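Local atomic coordinates of putative cellulase CEL6 (Mycobacterium tuberculosis, PDB entry 1UP3), a protein that probably hydrolyses beta-1,4 linkages within cellulose chains, as a family 6 glycoside hydrolase of the endoglucanase type. Residues F48-V53 / R98-A103; L73-I78 / A113-E118. All blocks are in the same frame, centred on the assembly; numbering follows the deposited sequence.

Interaction 1: F48-V53 / R98-A103; sequences FPPATV and RGWIDA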
loop_
_atom_site.group_PDB
_atom_site.type_symbol
_atom_site.label_atom_id
_atom_site.label_comp_id
_atom_site.label_asym_id
_atom_site.label_seq_id
_atom_site.Cartn_x
_atom_site.Cartn_y
_atom_site.Cartn_z
ATOM N N PHE A 48 5.692 -5.186 -14.727
ATOM C CA PHE A 48 7.134 -5.104 -14.548
ATOM C C PHE A 48 7.628 -6.540 -14.398
ATOM O O PHE A 48 7.579 -7.120 -13.309
ATOM C CB PHE A 48 7.480 -4.301 -13.292
ATOM C CG PHE A 48 6.900 -2.926 -13.264
ATOM C CD1 PHE A 48 5.601 -2.742 -12.852
ATOM C CD2 PHE A 48 7.651 -1.830 -13.652
ATOM C CE1 PHE A 48 5.025 -1.491 -12.821
ATOM C CE2 PHE A 48 7.084 -0.552 -13.633
ATOM C CZ PHE A 48 5.759 -0.397 -13.204
ATOM N N PRO A 49 8.046 -7.169 -15.494
ATOM C CA PRO A 49 8.363 -8.603 -15.413
ATOM C C PRO A 49 9.605 -8.914 -14.596
ATOM O O PRO A 49 10.423 -8.025 -14.422
ATOM C CB PRO A 49 8.610 -8.996 -16.877
ATOM C CG PRO A 49 8.982 -7.713 -17.560
ATOM C CD PRO A 49 8.235 -6.610 -16.832
ATOM N N PRO A 50 9.778 -10.157 -14.119
ATOM C CA PRO A 50 10.979 -10.561 -13.402
ATOM C C PRO A 50 12.273 -10.170 -14.100
ATOM O O PRO A 50 13.284 -9.832 -13.450
ATOM C CB PRO A 50 10.822 -12.083 -13.290
ATOM C CG PRO A 50 9.370 -12.298 -13.314
ATOM C CD PRO A 50 8.793 -11.261 -14.197
ATOM N N ALA A 51 12.253 -10.208 -15.429
ATOM C CA ALA A 51 13.467 -9.984 -16.190
ATOM C C ALA A 51 14.005 -8.585 -16.024
ATOM O O ALA A 51 15.225 -8.365 -16.223
ATOM C CB ALA A 51 13.208 -10.221 -17.645
ATOM N N THR A 52 13.127 -7.616 -15.740
ATOM C CA THR A 52 13.534 -6.215 -15.693
ATOM C C THR A 52 13.204 -5.452 -14.418
ATOM O O THR A 52 13.693 -4.334 -14.222
ATOM C CB THR A 52 12.965 -5.438 -16.878
ATOM O OG1 THR A 52 11.536 -5.433 -16.785
ATOM C CG2 THR A 52 13.364 -6.148 -18.235
ATOM N N VAL A 53 12.342 -5.999 -13.562
ATOM C CA VAL A 53 11.878 -5.235 -12.400
ATOM C C VAL A 53 13.012 -4.857 -11.431
ATOM O O VAL A 53 12.908 -3.859 -10.706
ATOM C CB VAL A 53 10.745 -5.976 -11.659
ATOM C CG1 VAL A 53 11.218 -7.265 -10.976
ATOM C CG2 VAL A 53 10.068 -5.067 -10.613
ATOM N N ARG A 98 7.388 -16.011 -7.529
ATOM C CA ARG A 98 8.656 -16.159 -6.829
ATOM C C ARG A 98 9.838 -15.578 -7.588
ATOM O O ARG A 98 10.752 -14.979 -7.012
ATOM C CB ARG A 98 8.899 -17.612 -6.451
ATOM C CG ARG A 98 7.914 -18.160 -5.498
ATOM C CD ARG A 98 7.891 -19.642 -5.590
ATOM N NE ARG A 98 8.745 -20.196 -4.580
ATOM C CZ ARG A 98 8.259 -20.654 -3.426
ATOM N NH1 ARG A 98 6.945 -20.640 -3.195
ATOM N NH2 ARG A 98 9.071 -21.127 -2.506
ATOM N N GLY A 99 9.844 -15.727 -8.876
ATOM C CA GLY A 99 10.918 -15.172 -9.679
ATOM C C GLY A 99 10.907 -13.654 -9.645
ATOM O O GLY A 99 11.953 -12.995 -9.617
ATOM N N TRP A 100 9.700 -13.111 -9.629
ATOM C CA TRP A 100 9.488 -11.670 -9.503
ATOM C C TRP A 100 10.030 -11.136 -8.188
ATOM O O TRP A 100 10.752 -10.144 -8.194
ATOM C CB TRP A 100 8.014 -11.366 -9.608
ATOM C CG TRP A 100 7.629 -9.898 -9.735
ATOM C CD1 TRP A 100 7.898 -9.055 -10.788
ATOM C CD2 TRP A 100 6.803 -9.139 -8.816
ATOM N NE1 TRP A 100 7.298 -7.830 -10.577
ATOM C CE2 TRP A 100 6.615 -7.854 -9.390
ATOM C CE3 TRP A 100 6.174 -9.424 -7.586
ATOM C CZ2 TRP A 100 5.849 -6.849 -8.762
ATOM C CZ3 TRP A 100 5.434 -8.452 -6.974
ATOM C CH2 TRP A 100 5.265 -7.168 -7.571
ATOM N N ILE A 101 9.686 -11.792 -7.071
ATOM C CA ILE A 101 10.206 -11.413 -5.766
ATOM C C ILE A 101 11.763 -11.492 -5.744
ATOM O O ILE A 101 12.409 -10.600 -5.195
ATOM C CB ILE A 101 9.604 -12.344 -4.652
ATOM C CG1 ILE A 101 8.111 -12.050 -4.454
ATOM C CG2 ILE A 101 10.399 -12.202 -3.393
ATOM C CD1 ILE A 101 7.799 -10.597 -4.006
ATOM N N ASP A 102 12.356 -12.527 -6.363
ATOM C CA ASP A 102 13.806 -12.609 -6.404
ATOM C C ASP A 102 14.391 -11.403 -7.095
ATOM O O ASP A 102 15.430 -10.868 -6.667
ATOM C CB ASP A 102 14.290 -13.862 -7.136
ATOM C CG ASP A 102 13.964 -15.134 -6.408
ATOM O OD1 ASP A 102 13.671 -15.112 -5.201
ATOM O OD2 ASP A 102 13.979 -16.253 -6.997
ATOM N N ALA A 103 13.762 -11.019 -8.189
ATOM C CA ALA A 103 14.221 -9.867 -8.971
ATOM C C ALA A 103 14.061 -8.553 -8.214
ATOM O O ALA A 103 14.955 -7.718 -8.231
ATOM C CB ALA A 103 13.489 -9.818 -10.291
#
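Trp100 of helix 94-108 meets Phe48, Pro50 and Val53 at the start of helix 50-66. Trp100 CB lies 4.1 Å from Pro50 CG, and the two side chains cross at about a right angle. Trp100 CG stands anti to the backbone N (chi1 -170°). Trp100 CD1 packs against Val53 CG1 at 3.8 Å, with the methyl oblique to the ring. Trp100 NE1 lies 2.8 Å from Phe48 O, which sits at the ring edge. This hydrogen bond is weak, because the N-H...O angle is only 126°. The six-membered ring continues beyond the contact to Leu75 and Glu118, and Phe91 also meets the indole. Farther along the helix, Ala103 CB touches both Pro50 O, at 3.2 Å, and Val53 CG1, at 3.5 Å. The latter is tight for two carbons. Pro49 O accepts from Thr52 N and Val53 N. The contact joins two helices packed outside the parallel strands of the distorted alpha/beta barrel known for family 6 glycoside hydrolases. Its chemistry is mainly apolar, and the bent N-H...O bond gives the buried indole nitrogen a polar partner at the carbonyl of Phe48.

Interaction 2: L73-I78 / A113-E118; sequences LTLYGI and ATIIVE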
loop_
_atom_site.group_PDB
_atom_site.type_symbol
_atom_site.label_atom_id
_atom_site.label_comp_id
_atom_site.label_asym_id
_atom_site.label_seq_id
_atom_site.Cartn_x
_atom_site.Cartn_y
_atom_site.Cartn_z
ATOM N N LEU A 73 7.528 1.446 -1.670
ATOM C CA LEU A 73 7.147 0.611 -2.796
ATOM C C LEU A 73 6.017 -0.308 -2.324
ATOM O O LEU A 73 6.093 -0.859 -1.225
ATOM C CB LEU A 73 8.329 -0.218 -3.291
ATOM C CG LEU A 73 9.404 0.699 -3.905
ATOM C CD1 LEU A 73 10.735 0.181 -3.539
ATOM C CD2 LEU A 73 9.274 0.770 -5.392
ATOM N N THR A 74 5.012 -0.483 -3.175
ATOM C CA THR A 74 3.917 -1.412 -2.925
ATOM C C THR A 74 3.950 -2.551 -3.923
ATOM O O THR A 74 3.918 -2.306 -5.119
ATOM C CB THR A 74 2.622 -0.672 -2.991
ATOM O OG1 THR A 74 2.619 0.334 -1.957
ATOM C CG2 THR A 74 1.427 -1.616 -2.676
ATOM N N LEU A 75 4.071 -3.776 -3.436
ATOM C CA LEU A 75 4.081 -4.939 -4.317
ATOM C C LEU A 75 2.664 -5.456 -4.468
ATOM O O LEU A 75 2.026 -5.814 -3.491
ATOM C CB LEU A 75 5.024 -6.023 -3.759
ATOM C CG LEU A 75 6.470 -5.571 -3.524
ATOM C CD1 LEU A 75 7.315 -6.754 -3.053
ATOM C CD2 LEU A 75 7.114 -4.943 -4.761
ATOM N N TYR A 76 2.180 -5.552 -5.702
ATOM C CA TYR A 76 0.773 -5.912 -5.952
ATOM C C TYR A 76 0.700 -6.851 -7.160
ATOM O O TYR A 76 0.105 -6.519 -8.192
ATOM C CB TYR A 76 -0.035 -4.616 -6.158
ATOM C CG TYR A 76 -1.553 -4.713 -6.123
ATOM C CD1 TYR A 76 -2.182 -5.399 -5.094
ATOM C CD2 TYR A 76 -2.326 -4.067 -7.067
ATOM C CE1 TYR A 76 -3.578 -5.491 -5.011
ATOM C CE2 TYR A 76 -3.724 -4.117 -7.015
ATOM C CZ TYR A 76 -4.343 -4.806 -5.973
ATOM O OH TYR A 76 -5.734 -4.876 -5.925
ATOM N N GLY A 77 1.380 -7.988 -7.043
ATOM C CA GLY A 77 1.499 -8.959 -8.131
ATOM C C GLY A 77 0.983 -10.354 -7.806
ATOM O O GLY A 77 1.207 -11.267 -8.611
ATOM N N ILE A 78 0.322 -10.550 -6.681
ATOM C CA ILE A 78 -0.047 -11.925 -6.246
ATOM C C ILE A 78 -0.922 -12.617 -7.286
ATOM O O ILE A 78 -1.764 -11.986 -7.928
ATOM C CB ILE A 78 -0.757 -11.897 -4.849
ATOM C CG1 ILE A 78 -0.644 -13.223 -4.110
ATOM C CG2 ILE A 78 -2.182 -11.439 -4.986
ATOM C CD1 ILE A 78 0.756 -13.513 -3.610
ATOM N N ALA A 113 14.516 1.112 1.889
ATOM C CA ALA A 113 13.203 1.100 1.250
ATOM C C ALA A 113 12.164 0.685 2.278
ATOM O O ALA A 113 12.463 -0.074 3.206
ATOM C CB ALA A 113 13.150 0.151 0.018
ATOM N N THR A 114 10.960 1.177 2.087
ATOM C CA THR A 114 9.780 0.709 2.793
ATOM C C THR A 114 8.949 -0.091 1.791
ATOM O O THR A 114 8.731 0.379 0.671
ATOM C CB THR A 114 9.022 1.919 3.295
ATOM O OG1 THR A 114 9.817 2.640 4.236
ATOM C CG2 THR A 114 7.717 1.527 4.046
ATOM N N ILE A 115 8.602 -1.332 2.138
ATOM C CA ILE A 115 7.912 -2.231 1.219
ATOM C C ILE A 115 6.600 -2.639 1.836
ATOM O O ILE A 115 6.593 -3.160 2.943
ATOM C CB ILE A 115 8.731 -3.486 0.888
ATOM C CG1 ILE A 115 10.185 -3.132 0.523
ATOM C CG2 ILE A 115 8.041 -4.286 -0.237
ATOM C CD1 ILE A 115 10.364 -2.285 -0.708
ATOM N N ILE A 116 5.517 -2.373 1.112
ATOM C CA ILE A 116 4.170 -2.798 1.475
ATOM C C ILE A 116 3.877 -4.063 0.635
ATOM O O ILE A 116 3.801 -4.013 -0.594
ATOM C CB ILE A 116 3.151 -1.722 1.179
ATOM C CG1 ILE A 116 3.544 -0.354 1.787
ATOM C CG2 ILE A 116 1.754 -2.202 1.598
ATOM C CD1 ILE A 116 3.666 -0.403 3.270
ATOM N N VAL A 117 3.759 -5.201 1.299
ATOM C CA VAL A 117 3.653 -6.497 0.616
ATOM C C VAL A 117 2.172 -6.878 0.440
ATOM O O VAL A 117 1.465 -7.222 1.399
ATOM C CB VAL A 117 4.351 -7.619 1.396
ATOM C CG1 VAL A 117 4.270 -8.954 0.657
ATOM C CG2 VAL A 117 5.781 -7.276 1.688
ATOM N N GLU A 118 1.743 -6.822 -0.816
ATOM C CA GLU A 118 0.475 -7.376 -1.292
ATOM C C GLU A 118 -0.780 -6.924 -0.555
ATOM O O GLU A 118 -1.439 -7.698 0.130
ATOM C CB GLU A 118 0.569 -8.892 -1.356
ATOM C CG GLU A 118 1.635 -9.373 -2.330
ATOM C CD GLU A 118 1.379 -8.990 -3.781
ATOM O OE1 GLU A 118 0.219 -8.710 -4.205
ATOM O OE2 GLU A 118 2.381 -8.996 -4.549
#
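Leu73 and Ile115 are paired on neighbouring parallel strands, and their side chains lie side by side, pointing the same way. Ile115 is deposited in two conformers. In the one described here Ile115 CD1 lies 3.8 Å from Leu73 CD1, and Ile115 CG2 touches Leu75 CD1; these two contacts hold for that conformer alone. Thr74 and Ile116 occupy the other face, where Thr74 OG1 is hydrogen-bonded to Ser41 OG. The backbone ladder is straight here: Leu73 N to Thr114 O, Ile116 N to Leu73 O at 2.8 Å (172° at the hydrogen), and Leu75 N to Ile116 O. The next bond, from Glu118 N to Leu75 O at 2.9 Å, is more bent (132°). Glu118 is bent at chi2 (-63°), which swings CD back toward residues 76-78. Glu118 OE2 takes Gly77 N on its syn lone pair at 2.9 Å and is also hydrogen-bonded to Tyr97 OH. Glu118 OE1 receives Ile78 N at 3.1 Å, from above the carboxylate plane. Tyr76, by contrast, is partly exposed, and its side chain comes about 5 Å from a bound glucose unit. The strands belong to a beta-alpha-beta unit of the central sheet. Two backbone N-H groups and a hydroxyl hold the buried carboxylate, consistent with a defined course of the 76-78 chain close to the bound sugar.

From the N terminus the chain enters helix 50-66 at residues 48-53, then runs into strand 72-75 and the loop to residue 78. Helix 94-108 follows and returns to residues 48-53, closing interaction 1 over 44 intervening residues. The chain then enters strand 113-117, which pairs with 73-78 and closes interaction 2 over 34. The segments alternate, so the two closures cross. Their centres lie 13 Å apart, and they touch directly: Ile101 CD1 packs on Leu75 CD1 at 4.0 Å. Interaction 1 thus ties two outer helices together, while interaction 2 joins adjacent strands that helix 94-108 packs against.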